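Local atomic coordinates of arginase (Glaciozyma antarctica, PDB entry 5YNL), a protein that probably hydrolyses L-arginine to L-ornithine and urea, as manganese-dependent enzymes of the arginase family do, in a cold-adapted yeast. Residues 154-159 / 194-198; 176-180 / 286-290; 228-234 / 249-254. All blocks are in the same frame, centred on the assembly; numbering follows the deposited sequence.

Interaction 1. Residues 154-159 / 194-198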
ATOM      1  N   ASP A 154       7.565  -7.690   2.921  1.00 49.30           N
ATOM      2  CA  ASP A 154       7.258  -6.976   4.143  1.00 51.57           C
ATOM      3  C   ASP A 154       6.612  -5.614   3.923  1.00 51.60           C
ATOM      4  O   ASP A 154       6.902  -4.934   2.950  1.00 50.71           O
ATOM      5  CB  ASP A 154       8.543  -6.804   4.930  1.00 53.87           C
ATOM      6  CG  ASP A 154       8.290  -6.403   6.332  1.00 55.48           C
ATOM      7  OD1 ASP A 154       8.080  -7.319   7.154  1.00 55.54           O
ATOM      8  OD2 ASP A 154       8.278  -5.179   6.609  1.00 55.16           O
ATOM      9  N   HIS A 155       5.737  -5.214   4.837  1.00 46.54           N
ATOM     10  CA  HIS A 155       5.092  -3.914   4.724  1.00 45.79           C
ATOM     11  C   HIS A 155       6.051  -2.727   4.998  1.00 45.97           C
ATOM     12  O   HIS A 155       5.797  -1.608   4.547  1.00 42.71           O
ATOM     13  CB  HIS A 155       3.805  -3.845   5.565  1.00 43.16           C
ATOM     14  CG  HIS A 155       2.753  -2.938   4.986  1.00 37.89           C
ATOM     15  ND1 HIS A 155       1.483  -2.831   5.513  1.00 32.42           N
ATOM     16  CD2 HIS A 155       2.797  -2.092   3.930  1.00 35.97           C
ATOM     17  CE1 HIS A 155       0.779  -1.975   4.790  1.00 29.36           C
ATOM     18  NE2 HIS A 155       1.556  -1.509   3.830  1.00 30.80           N
ATOM     19  N   SER A 156       7.167  -2.973   5.683  1.00 53.66           N
ATOM     20  CA  SER A 156       8.171  -1.915   5.861  1.00 51.64           C
ATOM     21  C   SER A 156       8.647  -1.370   4.515  1.00 49.86           C
ATOM     22  O   SER A 156       9.149  -0.238   4.436  1.00 47.04           O
ATOM     23  CB  SER A 156       9.364  -2.377   6.715  1.00 52.88           C
ATOM     24  OG  SER A 156      10.039  -3.504   6.157  1.00 54.29           O
ATOM     25  N   LEU A 157       8.486  -2.179   3.464  1.00 46.17           N
ATOM     26  CA  LEU A 157       8.814  -1.771   2.097  1.00 43.89           C
ATOM     27  C   LEU A 157       7.971  -0.564   1.656  1.00 41.00           C
ATOM     28  O   LEU A 157       8.330   0.127   0.678  1.00 39.07           O
ATOM     29  CB  LEU A 157       8.597  -2.921   1.122  1.00 44.29           C
ATOM     30  CG  LEU A 157       9.674  -3.980   0.925  1.00 44.90           C
ATOM     31  CD1 LEU A 157      10.658  -4.055   2.097  1.00 46.48           C
ATOM     32  CD2 LEU A 157       9.012  -5.323   0.695  1.00 45.00           C
ATOM     33  N   ALA A 158       6.865  -0.316   2.370  1.00 45.87           N
ATOM     34  CA  ALA A 158       6.069   0.891   2.123  1.00 41.12           C
ATOM     35  C   ALA A 158       6.843   2.198   2.370  1.00 38.65           C
ATOM     36  O   ALA A 158       6.431   3.260   1.912  1.00 35.93           O
ATOM     37  CB  ALA A 158       4.761   0.880   2.885  1.00 40.08           C
ATOM     38  N   MET A 159       7.948   2.113   3.097  1.00 60.92           N
ATOM     39  CA  MET A 159       8.857   3.230   3.196  1.00 58.55           C
ATOM     40  C   MET A 159       9.288   3.640   1.794  1.00 56.71           C
ATOM     41  O   MET A 159       9.286   4.826   1.452  1.00 54.57           O
ATOM     42  CB  MET A 159      10.073   2.851   4.043  1.00 60.91           C
ATOM     43  CG  MET A 159       9.918   3.211   5.513  1.00 60.55           C
ATOM     44  SD  MET A 159      11.428   3.015   6.487  1.00 62.37           S
ATOM     45  CE  MET A 159      11.566   1.218   6.498  1.00 66.85           C
ATOM     46  N   LEU A 194      12.360  -3.422  11.845  1.00 94.05           N
ATOM     47  CA  LEU A 194      11.958  -2.199  11.159  1.00 91.46           C
ATOM     48  C   LEU A 194      10.552  -2.323  10.582  1.00 89.03           C
ATOM     49  O   LEU A 194      10.016  -1.368  10.021  1.00 86.70           O
ATOM     50  CB  LEU A 194      12.958  -1.863  10.052  1.00 90.84           C
ATOM     51  CG  LEU A 194      14.081  -0.869  10.371  1.00 93.10           C
ATOM     52  CD1 LEU A 194      13.543   0.554  10.358  1.00 91.80           C
ATOM     53  CD2 LEU A 194      14.741  -1.177  11.707  1.00 95.91           C
ATOM     54  N   HIS A 195       9.970  -3.511  10.743  1.00102.58           N
ATOM     55  CA  HIS A 195       8.655  -3.873  10.224  1.00100.84           C
ATOM     56  C   HIS A 195       7.531  -2.979  10.744  1.00 99.21           C
ATOM     57  O   HIS A 195       6.595  -2.659  10.009  1.00 96.84           O
ATOM     58  CB  HIS A 195       8.365  -5.336  10.579  1.00102.69           C
ATOM     59  CG  HIS A 195       7.206  -5.928   9.841  1.00101.19           C
ATOM     60  ND1 HIS A 195       6.772  -7.217  10.059  1.00102.57           N
ATOM     61  CD2 HIS A 195       6.393  -5.412   8.891  1.00 98.37           C
ATOM     62  CE1 HIS A 195       5.738  -7.469   9.274  1.00100.51           C
ATOM     63  NE2 HIS A 195       5.489  -6.391   8.553  1.00 97.91           N
ATOM     64  N   GLY A 196       7.615  -2.581  12.009  1.00 61.71           N
ATOM     65  CA  GLY A 196       6.586  -1.740  12.594  1.00 60.24           C
ATOM     66  C   GLY A 196       6.970  -0.281  12.696  1.00 59.45           C
ATOM     67  O   GLY A 196       6.411   0.447  13.507  1.00 59.08           O
ATOM     68  N   CYS A 197       7.929   0.153  11.885  1.00 67.98           N
ATOM     69  CA  CYS A 197       8.346   1.558  11.897  1.00 67.53           C
ATOM     70  C   CYS A 197       8.122   2.430  10.636  1.00 65.56           C
ATOM     71  O   CYS A 197       8.349   3.639  10.701  1.00 66.05           O
ATOM     72  CB  CYS A 197       9.814   1.660  12.328  1.00 70.11           C
ATOM     73  SG  CYS A 197      10.162   0.850  13.892  1.00 72.98           S
ATOM     74  N   PRO A 198       7.667   1.848   9.504  1.00 51.72           N
ATOM     75  CA  PRO A 198       7.774   2.656   8.283  1.00 50.73           C
ATOM     76  C   PRO A 198       6.951   3.935   8.283  1.00 49.65           C
ATOM     77  O   PRO A 198       7.315   4.891   7.593  1.00 49.94           O
ATOM     78  CB  PRO A 198       7.222   1.720   7.196  1.00 48.86           C
ATOM     79  CG  PRO A 198       6.262   0.842   7.906  1.00 48.28           C
ATOM     80  CD  PRO A 198       6.929   0.594   9.246  1.00 51.05           C
TER
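Asp154 sets its carboxylate against the imidazole of His195. OD1 of Asp154 lies 2.9 Å above the ring plane of His195, over its centre, with carboxylate and ring planes 61° apart. An imidazole N-H points along its own plane, so although NE2 of His195 is 3.1 Å from OD1 of Asp154, no hydrogen bond forms; NE2 bonds to Glu331 instead. The ring is poorly ordered, so its exact approach is uncertain.

Within the two segments, the hydrogen bonds to the carboxylate come from Ser156. OD2 of Asp154 accepts from the backbone N of Ser156 at 2.6 Å, closing an Asx turn, and is met on its anti side, 31° out of the carboxylate plane; the hydroxyl of Ser156 lies at the same oxygen, modelled very short. Aspartate suits this place because its short side chain, with CG anti to the backbone N (chi1 -165°), can fold back over the next turn while still covering the ring. The small Ser156 brings CB to 3.5 Å from the backbone O of Leu194.

Apolar contacts finish the interface. The side chains of Met159 and Pro198 cross at about a right angle, CG of Met159 lying 3.5 Å from CB of Pro198, and the bend at chi3 places CE 4.4 Å from CD1 of Leu194. Proline fits the start of helix 198-202, where its missing N-H costs no helical bond.

Helix 124-142 covers Met159 and Leu194 through Val127, Pro198 rests on Trp176 of strand 173-177, and His155, just before helix 158-168, stacks on that same tryptophan while bonding to Asp178.

Interaction 2. Residues 176-180 / 286-290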
ATOM      1  N   TRP A 176      -4.050   2.669   4.014  1.00 25.59           N
ATOM      2  CA  TRP A 176      -3.153   1.643   4.486  1.00 27.67           C
ATOM      3  C   TRP A 176      -4.042   0.529   5.023  1.00 25.52           C
ATOM      4  O   TRP A 176      -4.820   0.738   5.966  1.00 23.26           O
ATOM      5  CB  TRP A 176      -2.286   2.243   5.581  1.00 29.54           C
ATOM      6  CG  TRP A 176      -1.205   1.383   6.120  1.00 33.17           C
ATOM      7  CD1 TRP A 176      -1.334   0.336   6.999  1.00 33.60           C
ATOM      8  CD2 TRP A 176       0.196   1.546   5.894  1.00 36.64           C
ATOM      9  NE1 TRP A 176      -0.090  -0.180   7.298  1.00 38.12           N
ATOM     10  CE2 TRP A 176       0.861   0.544   6.632  1.00 40.14           C
ATOM     11  CE3 TRP A 176       0.950   2.425   5.118  1.00 36.76           C
ATOM     12  CZ2 TRP A 176       2.253   0.399   6.605  1.00 44.50           C
ATOM     13  CZ3 TRP A 176       2.320   2.283   5.096  1.00 40.20           C
ATOM     14  CH2 TRP A 176       2.961   1.282   5.836  1.00 44.30           C
ATOM     15  N   VAL A 177      -3.960  -0.641   4.401  1.00 26.45           N
ATOM     16  CA  VAL A 177      -4.788  -1.768   4.797  1.00 23.07           C
ATOM     17  C   VAL A 177      -3.916  -2.843   5.453  1.00 24.50           C
ATOM     18  O   VAL A 177      -3.051  -3.460   4.807  1.00 27.59           O
ATOM     19  CB  VAL A 177      -5.565  -2.334   3.597  1.00 20.58           C
ATOM     20  CG1 VAL A 177      -6.454  -3.522   4.041  1.00 18.07           C
ATOM     21  CG2 VAL A 177      -6.417  -1.225   2.934  1.00 20.47           C
ATOM     22  N   ASP A 178      -4.137  -3.058   6.751  1.00 26.65           N
ATOM     23  CA  ASP A 178      -3.225  -3.871   7.559  1.00 28.89           C
ATOM     24  C   ASP A 178      -3.856  -4.098   8.916  1.00 28.00           C
ATOM     25  O   ASP A 178      -4.683  -3.296   9.372  1.00 27.09           O
ATOM     26  CB  ASP A 178      -1.875  -3.142   7.727  1.00 34.34           C
ATOM     27  CG  ASP A 178      -0.730  -4.076   8.118  1.00 39.21           C
ATOM     28  OD1 ASP A 178      -0.869  -4.795   9.129  1.00 37.61           O
ATOM     29  OD2 ASP A 178       0.311  -4.092   7.424  1.00 45.04           O
ATOM     30  N   ALA A 179      -3.489  -5.216   9.536  1.00 35.24           N
ATOM     31  CA  ALA A 179      -3.906  -5.508  10.901  1.00 35.70           C
ATOM     32  C   ALA A 179      -3.076  -4.669  11.862  1.00 37.87           C
ATOM     33  O   ALA A 179      -3.429  -4.516  13.038  1.00 38.71           O
ATOM     34  CB  ALA A 179      -3.724  -6.989  11.197  1.00 36.39           C
ATOM     35  N   HIS A 180      -1.961  -4.141  11.352  1.00 42.99           N
ATOM     36  CA  HIS A 180      -0.987  -3.420  12.168  1.00 45.77           C
ATOM     37  C   HIS A 180      -0.815  -1.985  11.716  1.00 45.92           C
ATOM     38  O   HIS A 180      -0.796  -1.703  10.523  1.00 46.13           O
ATOM     39  CB  HIS A 180       0.374  -4.106  12.077  1.00 49.82           C
ATOM     40  CG  HIS A 180       0.317  -5.581  12.256  1.00 49.81           C
ATOM     41  ND1 HIS A 180      -0.264  -6.176  13.362  1.00 48.28           N
ATOM     42  CD2 HIS A 180       0.759  -6.596  11.477  1.00 52.50           C
ATOM     43  CE1 HIS A 180      -0.168  -7.485  13.255  1.00 48.71           C
ATOM     44  NE2 HIS A 180       0.451  -7.768  12.116  1.00 50.55           N
ATOM     45  N   ASP A 286      -1.892  -4.879   2.644  1.00 23.98           N
ATOM     46  CA  ASP A 286      -1.164  -5.991   3.216  1.00 28.05           C
ATOM     47  C   ASP A 286      -2.144  -7.111   3.365  1.00 26.40           C
ATOM     48  O   ASP A 286      -3.197  -6.948   3.971  1.00 24.57           O
ATOM     49  CB  ASP A 286      -0.618  -5.641   4.591  1.00 32.52           C
ATOM     50  CG  ASP A 286       0.321  -6.691   5.117  1.00 35.28           C
ATOM     51  OD1 ASP A 286      -0.124  -7.840   5.342  1.00 35.76           O
ATOM     52  OD2 ASP A 286       1.520  -6.380   5.295  1.00 36.39           O
ATOM     53  N   VAL A 287      -1.782  -8.259   2.817  1.00 40.24           N
ATOM     54  CA  VAL A 287      -2.631  -9.438   2.804  1.00 38.43           C
ATOM     55  C   VAL A 287      -2.855 -10.033   4.202  1.00 41.99           C
ATOM     56  O   VAL A 287      -3.830 -10.745   4.411  1.00 40.58           O
ATOM     57  CB  VAL A 287      -2.071 -10.430   1.778  1.00 37.87           C
ATOM     58  CG1 VAL A 287      -2.828 -11.732   1.761  1.00 36.46           C
ATOM     59  CG2 VAL A 287      -2.135  -9.783   0.414  1.00 34.85           C
ATOM     60  N   ASP A 288      -1.998  -9.701   5.169  1.00 53.20           N
ATOM     61  CA  ASP A 288      -2.241 -10.120   6.555  1.00 56.71           C
ATOM     62  C   ASP A 288      -3.503  -9.490   7.195  1.00 56.25           C
ATOM     63  O   ASP A 288      -3.921  -9.885   8.289  1.00 58.24           O
ATOM     64  CB  ASP A 288      -0.977  -9.982   7.442  1.00 59.48           C
ATOM     65  CG  ASP A 288      -0.839  -8.606   8.142  1.00 58.60           C
ATOM     66  OD1 ASP A 288      -1.508  -7.605   7.766  1.00 56.34           O
ATOM     67  OD2 ASP A 288      -0.010  -8.522   9.086  1.00 59.01           O
ATOM     68  N   ALA A 289      -4.112  -8.521   6.511  1.00 34.45           N
ATOM     69  CA  ALA A 289      -5.363  -7.958   7.011  1.00 30.67           C
ATOM     70  C   ALA A 289      -6.525  -8.892   6.691  1.00 28.30           C
ATOM     71  O   ALA A 289      -7.634  -8.712   7.229  1.00 26.90           O
ATOM     72  CB  ALA A 289      -5.614  -6.548   6.468  1.00 25.02           C
ATOM     73  N   LEU A 290      -6.265  -9.875   5.825  1.00 35.57           N
ATOM     74  CA  LEU A 290      -7.321 -10.744   5.332  1.00 32.92           C
ATOM     75  C   LEU A 290      -7.482 -12.014   6.165  1.00 36.59           C
ATOM     76  O   LEU A 290      -6.700 -12.271   7.091  1.00 41.44           O
ATOM     77  CB  LEU A 290      -7.062 -11.157   3.876  1.00 29.91           C
ATOM     78  CG  LEU A 290      -7.205 -10.151   2.736  1.00 26.52           C
ATOM     79  CD1 LEU A 290      -6.885 -10.849   1.412  1.00 25.89           C
ATOM     80  CD2 LEU A 290      -8.606  -9.554   2.693  1.00 24.17           C
TER
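Asp178 overlaps two carboxylates at once: its OD2 lies 3.4 Å from OD2 of Asp286, and its OD1 3.2 Å from OD1 of Asp288. With CG anti to the backbone N (chi1 -160°), Asp178 carries its carboxylate toward both. The planes of Asp178 and Asp286 are 50° apart; that of Asp288 stands almost perpendicular to Asp178. All these oxygens are acceptors, so no direct bond joins them.

Asx turns steady two of the three groups. OD1 of Asp178 takes the backbone N-H of His180 at 2.6 Å, on the anti side and 31° out of the carboxylate plane, whereas Asp288 N, also at 2.6 Å, meets OD1 of Asp286 nearly along its C-O axis. OD2 of Asp178 further accepts from ND1 of His155. With an alanine in place of Asp178, the N-H of His180 and ND1 of His155 would probably be left without these acceptors.

OD2 of Asp288 approaches the His180 ring obliquely, 3.2 Å from its NE2, at an angle too poor for a hydrogen bond; ND1 of that ring is held by the backbone O of Asp235. Next to the acids, Asp286 N bonds to Val177 O at 2.8 Å, and the small Ala289 lets its CB come within 3.8 Å of Asp178 CA.

So dense a gathering of carboxylates beside histidines would probably need a cation to balance it, consistent with the two-manganese centre of arginases.

Interaction 3. Residues 228-234 / 249-254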
ATOM      1  N   ILE A 228      -3.089  10.104   5.803  1.00 39.29           N
ATOM      2  CA  ILE A 228      -3.132   8.650   5.964  1.00 37.52           C
ATOM      3  C   ILE A 228      -4.400   8.178   6.672  1.00 37.02           C
ATOM      4  O   ILE A 228      -4.882   8.843   7.600  1.00 37.42           O
ATOM      5  CB  ILE A 228      -1.851   8.086   6.662  1.00 37.03           C
ATOM      6  CG1 ILE A 228      -1.981   6.570   6.925  1.00 35.32           C
ATOM      7  CG2 ILE A 228      -1.504   8.882   7.916  1.00 38.35           C
ATOM      8  CD1 ILE A 228      -0.719   5.898   7.501  1.00 35.15           C
ATOM      9  N   VAL A 229      -4.954   7.049   6.202  1.00 32.72           N
ATOM     10  CA  VAL A 229      -6.066   6.395   6.882  1.00 29.98           C
ATOM     11  C   VAL A 229      -5.839   4.882   6.938  1.00 27.02           C
ATOM     12  O   VAL A 229      -5.306   4.275   5.985  1.00 26.62           O
ATOM     13  CB  VAL A 229      -7.454   6.795   6.272  1.00 29.12           C
ATOM     14  CG1 VAL A 229      -7.608   6.272   4.850  1.00 26.13           C
ATOM     15  CG2 VAL A 229      -8.605   6.308   7.143  1.00 24.96           C
ATOM     16  N   TYR A 230      -6.208   4.285   8.073  1.00 29.17           N
ATOM     17  CA  TYR A 230      -5.989   2.871   8.329  1.00 27.78           C
ATOM     18  C   TYR A 230      -7.330   2.122   8.300  1.00 25.26           C
ATOM     19  O   TYR A 230      -8.325   2.557   8.912  1.00 24.90           O
ATOM     20  CB  TYR A 230      -5.361   2.682   9.710  1.00 29.24           C
ATOM     21  CG  TYR A 230      -3.903   3.053   9.838  1.00 31.90           C
ATOM     22  CD1 TYR A 230      -2.908   2.179   9.436  1.00 32.51           C
ATOM     23  CD2 TYR A 230      -3.517   4.256  10.402  1.00 33.52           C
ATOM     24  CE1 TYR A 230      -1.571   2.503   9.566  1.00 34.29           C
ATOM     25  CE2 TYR A 230      -2.169   4.590  10.538  1.00 35.35           C
ATOM     26  CZ  TYR A 230      -1.208   3.704  10.115  1.00 35.57           C
ATOM     27  OH  TYR A 230       0.127   4.015  10.235  1.00 36.96           O
ATOM     28  N   ILE A 231      -7.352   0.994   7.596  1.00 21.25           N
ATOM     29  CA  ILE A 231      -8.517   0.129   7.531  1.00 19.28           C
ATOM     30  C   ILE A 231      -8.062  -1.278   7.827  1.00 19.12           C
ATOM     31  O   ILE A 231      -7.123  -1.768   7.163  1.00 19.10           O
ATOM     32  CB  ILE A 231      -9.121   0.128   6.121  1.00 17.69           C
ATOM     33  CG1 ILE A 231      -9.624   1.535   5.787  1.00 18.14           C
ATOM     34  CG2 ILE A 231     -10.253  -0.894   6.023  1.00 16.22           C
ATOM     35  CD1 ILE A 231      -9.935   1.779   4.318  1.00 17.20           C
ATOM     36  N   GLY A 232      -8.731  -1.941   8.780  1.00 30.25           N
ATOM     37  CA  GLY A 232      -8.480  -3.343   9.086  1.00 30.47           C
ATOM     38  C   GLY A 232      -7.710  -3.590  10.373  1.00 34.40           C
ATOM     39  O   GLY A 232      -7.428  -4.740  10.728  1.00 38.29           O
ATOM     40  N   LEU A 233      -7.366  -2.515  11.079  1.00 30.81           N
ATOM     41  CA  LEU A 233      -6.564  -2.617  12.299  1.00 35.22           C
ATOM     42  C   LEU A 233      -7.187  -3.543  13.365  1.00 35.68           C
ATOM     43  O   LEU A 233      -8.424  -3.581  13.552  1.00 32.44           O
ATOM     44  CB  LEU A 233      -6.305  -1.233  12.895  1.00 35.06           C
ATOM     45  CG  LEU A 233      -5.399  -0.255  12.135  1.00 36.10           C
ATOM     46  CD1 LEU A 233      -5.239   1.035  12.958  1.00 36.72           C
ATOM     47  CD2 LEU A 233      -4.033  -0.857  11.837  1.00 39.70           C
ATOM     48  N   ARG A 234      -6.333  -4.317  14.029  1.00 57.44           N
ATOM     49  CA  ARG A 234      -6.770  -5.110  15.173  1.00 58.11           C
ATOM     50  C   ARG A 234      -5.669  -5.230  16.239  1.00 61.47           C
ATOM     51  O   ARG A 234      -5.864  -4.783  17.367  1.00 61.19           O
ATOM     52  CB  ARG A 234      -7.387  -6.459  14.751  1.00 58.61           C
ATOM     53  CG  ARG A 234      -6.410  -7.491  14.248  1.00 62.53           C
ATOM     54  CD  ARG A 234      -6.763  -7.946  12.868  1.00 62.16           C
ATOM     55  NE  ARG A 234      -7.004  -9.378  12.824  1.00 64.27           N
ATOM     56  CZ  ARG A 234      -6.740 -10.144  11.770  1.00 66.51           C
ATOM     57  NH1 ARG A 234      -6.219  -9.594  10.677  1.00 66.95           N
ATOM     58  NH2 ARG A 234      -6.997 -11.452  11.804  1.00 68.60           N
ATOM     59  N   ILE A 249      -4.555  10.656  13.596  1.00 46.95           N
ATOM     60  CA  ILE A 249      -4.651   9.867  12.382  1.00 46.65           C
ATOM     61  C   ILE A 249      -5.949   9.055  12.409  1.00 45.09           C
ATOM     62  O   ILE A 249      -6.244   8.391  13.407  1.00 44.92           O
ATOM     63  CB  ILE A 249      -3.395   8.976  12.229  1.00 48.44           C
ATOM     64  CG1 ILE A 249      -2.185   9.873  11.906  1.00 49.93           C
ATOM     65  CG2 ILE A 249      -3.594   7.914  11.169  1.00 48.55           C
ATOM     66  CD1 ILE A 249      -0.852   9.166  11.863  1.00 52.18           C
ATOM     67  N   LYS A 250      -6.729   9.123  11.325  1.00 39.41           N
ATOM     68  CA  LYS A 250      -8.004   8.422  11.252  1.00 37.30           C
ATOM     69  C   LYS A 250      -7.720   6.940  11.194  1.00 35.08           C
ATOM     70  O   LYS A 250      -6.923   6.504  10.368  1.00 33.94           O
ATOM     71  CB  LYS A 250      -8.789   8.835  10.003  1.00 35.96           C
ATOM     72  CG  LYS A 250     -10.311   8.590  10.100  1.00 35.08           C
ATOM     73  CD  LYS A 250     -10.953   9.775  10.828  1.00 37.89           C
ATOM     74  CE  LYS A 250     -12.360   9.465  11.338  1.00 37.71           C
ATOM     75  NZ  LYS A 250     -12.696  10.558  12.321  1.00 41.12           N
ATOM     76  N   CYS A 251      -8.356   6.162  12.064  1.00 39.51           N
ATOM     77  CA  CYS A 251      -8.195   4.705  12.037  1.00 37.73           C
ATOM     78  C   CYS A 251      -9.543   4.021  12.003  1.00 36.38           C
ATOM     79  O   CYS A 251     -10.424   4.315  12.816  1.00 37.62           O
ATOM     80  CB  CYS A 251      -7.385   4.199  13.243  1.00 39.41           C
ATOM     81  SG  CYS A 251      -5.691   4.877  13.355  1.00 41.76           S
ATOM     82  N   PHE A 252      -9.706   3.123  11.036  1.00 28.89           N
ATOM     83  CA  PHE A 252     -10.891   2.267  10.984  1.00 29.84           C
ATOM     84  C   PHE A 252     -10.492   0.849  11.274  1.00 30.33           C
ATOM     85  O   PHE A 252      -9.927   0.163  10.426  1.00 29.16           O
ATOM     86  CB  PHE A 252     -11.580   2.370   9.632  1.00 29.24           C
ATOM     87  CG  PHE A 252     -12.236   3.696   9.420  1.00 30.25           C
ATOM     88  CD1 PHE A 252     -13.378   4.039  10.149  1.00 33.29           C
ATOM     89  CD2 PHE A 252     -11.681   4.631   8.558  1.00 28.80           C
ATOM     90  CE1 PHE A 252     -13.973   5.273   9.983  1.00 34.61           C
ATOM     91  CE2 PHE A 252     -12.283   5.873   8.379  1.00 30.22           C
ATOM     92  CZ  PHE A 252     -13.423   6.189   9.098  1.00 33.00           C
ATOM     93  N   SER A 253     -10.747   0.418  12.497  1.00 26.21           N
ATOM     94  CA  SER A 253     -10.358  -0.915  12.899  1.00 27.09           C
ATOM     95  C   SER A 253     -11.478  -1.886  12.548  1.00 27.80           C
ATOM     96  O   SER A 253     -12.505  -1.488  11.976  1.00 27.73           O
ATOM     97  CB  SER A 253     -10.088  -0.953  14.401  1.00 28.81           C
ATOM     98  OG  SER A 253     -11.314  -0.976  15.099  1.00 30.31           O
ATOM     99  N   MET A 254     -11.277  -3.150  12.914  1.00 24.54           N
ATOM    100  CA  MET A 254     -12.234  -4.219  12.622  1.00 25.13           C
ATOM    101  C   MET A 254     -13.536  -3.979  13.369  1.00 26.06           C
ATOM    102  O   MET A 254     -14.611  -4.337  12.877  1.00 26.29           O
ATOM    103  CB  MET A 254     -11.648  -5.607  12.960  1.00 26.98           C
ATOM    104  CG  MET A 254     -10.512  -6.046  12.050  1.00 27.71           C
ATOM    105  SD  MET A 254     -10.976  -5.942  10.304  1.00 25.32           S
ATOM    106  CE  MET A 254     -12.258  -7.203  10.271  1.00 26.73           C
TER
HETATM  107  O   HOH W   1      -5.702  10.980   8.812  1.00 42.52           O
HETATM  108  O   HOH W   2     -10.313  -3.797  15.955  1.00 50.05           O
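Tyr230 stands out from the face of the sheet, and the CD2-CE2 side of its ring meets Ile249 and Cys251. Its CB lies 4.2 Å from the backbone O of Lys250; with CG anti to the carbonyl carbon (chi1 -74°), the ring turns so that CD2 comes 3.7 Å from SG of Cys251, an oblique sulfur-aromatic contact. Next, CE2 is 3.7 Å from CG2 of Ile249, which sits at the ring edge, while CG1 of Ile228 lies over one face, toward the rim. At the tip, OH makes a weak hydrogen bond to the backbone O of Ala181. Tyrosine thus suits a place that is apolar along the ring and polar at its end.

The backbones form a parallel ladder. Tyr230 N donates to Lys250 O at 3.3 Å, Phe252 N to Tyr230 O at 2.6 Å, and Gly232 N to Phe252 O at 2.9 Å. The chain then turns a corner at Gly232, whose phi of 105° would jam a CB against the preceding carbonyl. Past the corner, Met254 N bonds to Leu233 O at 3.0 Å, and a water joins Leu233 O to Ser253 OG. Another water links Ile228 O with Lys250 N at the other end.

Val229 CG2 meets the Phe252 ring at its edge, and helix 254-273, with Ser253 at its N-cap position, packs on both residues. Tyr230 touches Val199 of helix 198-202 and Leu244 of helix 241-246, with Trp176 of strand 173-177 edge-to-face to its ring. Strand 250-253 joins strand 228-233 as the sheet's outermost member at this end, closing a beta-alpha-beta unit through helix 241-246.

Overall arrangement
Interactions 2 and 3 follow one another across the eight-stranded parallel sheet of the arginase fold. Interaction 2 joins strands 281-286 and 173-177 at their C-terminal ends; interaction 3 continues through strand 228-233 to the edge strand 250-253, their centres about 10 Å apart. Interaction 1 lies beside the sheet, in the loops before helices 158-168 and 198-202; its centre is about 12 Å from that of interaction 2, which it touches through His155, and its nearest atoms stay about 7 Å from interaction 3. Along the chain, interactions 1 and 2 alternate their segments; interaction 1 closes before interaction 3 opens, nested inside the loop of interaction 2. In interactions 1 and 2, distant loops converge where strands end, the usual place for an active site in this fold.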